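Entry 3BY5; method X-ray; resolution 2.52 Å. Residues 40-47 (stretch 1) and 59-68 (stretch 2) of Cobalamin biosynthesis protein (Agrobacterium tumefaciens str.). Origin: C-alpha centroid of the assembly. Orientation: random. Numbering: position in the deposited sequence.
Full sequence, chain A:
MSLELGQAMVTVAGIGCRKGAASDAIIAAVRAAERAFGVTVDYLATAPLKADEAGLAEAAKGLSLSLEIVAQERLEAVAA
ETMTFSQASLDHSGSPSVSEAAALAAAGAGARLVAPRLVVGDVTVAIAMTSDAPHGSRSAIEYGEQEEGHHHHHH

Stretch 1, residues 40-47: TVDYLATA
Stretch 2 59-68: AAKGLSLSLE

Where the two parallel strands begin to separate, a water takes the place of a direct backbone bond: it donates to Asp-42 O (2.9 Å) and accepts from Ser-66 N (2.8 Å). Beyond it the strands pair directly, Leu-44 beside Leu-67 (Leu-44 CA to Leu-67 CA, 4.7 Å) and Ala-45 beside Glu-68 (Ala-45 CA to Glu-68 CA, 4.6 Å). Three hydrogen bonds fix this register: Leu-44 N to Ser-66 O, 3.0 Å; Glu-68 N to Leu-44 O, 2.9 Å; Thr-46 N to Glu-68 O, 2.9 Å. Phi/psi is extended in both strands: Leu-44 -107/152, Ala-45 -147/153, Thr-46 -152/164; Leu-67 -122/132, Glu-68 -108/117.

Stretch 2 reaches its strand from a helix. Ser-64 leaves helical geometry at phi/psi 54/42, and Leu-65 N still bonds Ala-60 O at 2.8 Å. Leu-44 and Leu-67 point to one face of the sheet. The helix, the turn and the strand each bring apolar groups to Leu-44 (chi1 m, chi2 t), whose branched chain suits a buried site: its CD1 lies 3.8 Å from Ala-60 CB and 4.0 Å from Leu-63 CD1, its CG 3.8 Å from Leu-65 CD1, and its CB 3.7 Å from Leu-67 CD1 (chi1 t, chi2 p). Leu-65 (m, t) also meets Val-41 (t), Leu-65 CD1 to Val-41 CG1 3.9 Å.

Ala-45 and Glu-68 point to the opposite face. Tyr-43 (chi1 t, chi2 -106°) suits its place by reach: its CA-to-CB bond points away from stretch 2, yet the long ring brings the end of the side chain back, with CE2 3.6 Å from Ser-66 CB and OH 3.2 Å from OE1 of the extended Glu-68 (t, t), pairing two polar ends.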

# COMPACT_ATOMS: atom_id res chain seq x y z
N THR A 40 10.06 -15.65 -2.26
CA THR A 40 10.37 -14.74 -1.17
C THR A 40 9.55 -13.49 -1.39
O THR A 40 9.77 -12.76 -2.36
CB THR A 40 11.88 -14.37 -1.10
OG1 THR A 40 12.67 -15.44 -1.65
CG2 THR A 40 12.30 -14.12 0.34
N VAL A 41 8.59 -13.26 -0.50
CA VAL A 41 7.66 -12.14 -0.59
C VAL A 41 8.38 -10.84 -0.27
O VAL A 41 9.05 -10.73 0.76
CB VAL A 41 6.47 -12.33 0.39
CG1 VAL A 41 5.51 -11.17 0.31
CG2 VAL A 41 5.75 -13.64 0.09
N ASP A 42 8.25 -9.85 -1.15
CA ASP A 42 8.83 -8.54 -0.90
C ASP A 42 7.80 -7.42 -0.80
O ASP A 42 8.15 -6.25 -0.64
CB ASP A 42 9.95 -8.21 -1.90
CG ASP A 42 9.64 -8.69 -3.31
OD1 ASP A 42 8.59 -8.30 -3.84
OD2 ASP A 42 10.46 -9.45 -3.87
N TYR A 43 6.52 -7.79 -0.86
CA TYR A 43 5.43 -6.82 -0.79
C TYR A 43 4.11 -7.50 -0.39
O TYR A 43 3.78 -8.57 -0.89
CB TYR A 43 5.29 -6.13 -2.15
CG TYR A 43 4.57 -4.81 -2.13
CD1 TYR A 43 3.27 -4.72 -2.63
CD2 TYR A 43 5.17 -3.66 -1.63
CE1 TYR A 43 2.59 -3.51 -2.63
CE2 TYR A 43 4.49 -2.45 -1.62
CZ TYR A 43 3.20 -2.39 -2.12
OH TYR A 43 2.50 -1.21 -2.13
N LEU A 44 3.38 -6.90 0.53
CA LEU A 44 2.08 -7.43 0.97
C LEU A 44 0.92 -6.61 0.43
O LEU A 44 1.06 -5.41 0.20
CB LEU A 44 1.99 -7.49 2.49
CG LEU A 44 2.79 -8.52 3.27
CD1 LEU A 44 2.46 -8.38 4.73
CD2 LEU A 44 2.50 -9.92 2.78
N ALA A 45 -0.23 -7.25 0.26
CA ALA A 45 -1.43 -6.58 -0.26
C ALA A 45 -2.71 -7.16 0.32
O ALA A 45 -2.76 -8.33 0.70
CB ALA A 45 -1.46 -6.64 -1.78
N THR A 46 -3.75 -6.32 0.38
CA THR A 46 -5.04 -6.72 0.93
C THR A 46 -6.19 -5.94 0.33
O THR A 46 -6.01 -4.91 -0.31
CB THR A 46 -5.07 -6.61 2.49
OG1 THR A 46 -6.23 -7.28 2.99
CG2 THR A 46 -5.06 -5.17 2.97
N ALA A 47 -7.39 -6.47 0.54
CA ALA A 47 -8.63 -5.81 0.16
C ALA A 47 -8.99 -4.84 1.28
O ALA A 47 -8.38 -4.92 2.34
CB ALA A 47 -9.70 -6.85 0.00
N ALA A 59 1.50 -7.49 11.25
CA ALA A 59 2.23 -8.61 10.65
C ALA A 59 3.18 -8.14 9.57
O ALA A 59 4.27 -8.68 9.42
CB ALA A 59 1.28 -9.61 10.08
N ALA A 60 2.74 -7.13 8.81
CA ALA A 60 3.59 -6.45 7.84
C ALA A 60 4.78 -5.79 8.53
O ALA A 60 5.87 -5.76 7.97
CB ALA A 60 2.78 -5.41 7.08
N LYS A 61 4.57 -5.29 9.75
CA LYS A 61 5.64 -4.69 10.56
C LYS A 61 6.60 -5.77 11.03
O LYS A 61 7.82 -5.57 11.01
CB LYS A 61 5.04 -3.93 11.75
CG LYS A 61 6.04 -3.10 12.56
CD LYS A 61 5.35 -2.05 13.43
CE LYS A 61 4.90 -2.60 14.79
NZ LYS A 61 6.04 -2.80 15.74
N GLY A 62 6.05 -6.91 11.43
CA GLY A 62 6.82 -8.06 11.86
C GLY A 62 7.62 -8.69 10.73
O GLY A 62 8.75 -9.11 10.93
N LEU A 63 7.02 -8.74 9.54
CA LEU A 63 7.71 -9.25 8.36
C LEU A 63 8.62 -8.19 7.72
O LEU A 63 9.37 -8.49 6.80
CB LEU A 63 6.71 -9.76 7.33
CG LEU A 63 5.88 -11.01 7.62
CD1 LEU A 63 4.63 -10.98 6.79
CD2 LEU A 63 6.66 -12.29 7.35
N SER A 64 8.53 -6.96 8.23
CA SER A 64 9.21 -5.77 7.69
C SER A 64 8.92 -5.54 6.19
O SER A 64 9.81 -5.20 5.41
CB SER A 64 10.71 -5.79 8.01
OG SER A 64 11.41 -6.68 7.17
N LEU A 65 7.65 -5.73 5.83
CA LEU A 65 7.16 -5.54 4.46
C LEU A 65 6.14 -4.41 4.43
O LEU A 65 5.49 -4.12 5.43
CB LEU A 65 6.52 -6.83 3.94
CG LEU A 65 7.38 -8.08 3.86
CD1 LEU A 65 6.54 -9.29 3.51
CD2 LEU A 65 8.52 -7.91 2.86
N SER A 66 6.01 -3.77 3.27
CA SER A 66 5.00 -2.75 3.05
C SER A 66 3.66 -3.43 2.79
O SER A 66 3.62 -4.56 2.33
CB SER A 66 5.37 -1.85 1.87
OG SER A 66 6.42 -0.97 2.21
N LEU A 67 2.57 -2.73 3.09
CA LEU A 67 1.24 -3.25 2.83
C LEU A 67 0.47 -2.30 1.92
O LEU A 67 0.47 -1.10 2.15
CB LEU A 67 0.47 -3.45 4.14
CG LEU A 67 -0.94 -4.02 4.05
CD1 LEU A 67 -0.95 -5.49 3.62
CD2 LEU A 67 -1.65 -3.85 5.38
N GLU A 68 -0.15 -2.84 0.88
CA GLU A 68 -1.07 -2.04 0.09
C GLU A 68 -2.51 -2.47 0.35
O GLU A 68 -2.89 -3.60 0.08
CB GLU A 68 -0.74 -2.10 -1.41
CG GLU A 68 -1.59 -1.14 -2.24
CD GLU A 68 -1.23 -1.15 -3.72
OE1 GLU A 68 -0.04 -1.32 -4.04
OE2 GLU A 68 -2.14 -0.96 -4.56
O HOH W 1 8.01 -4.09 1.36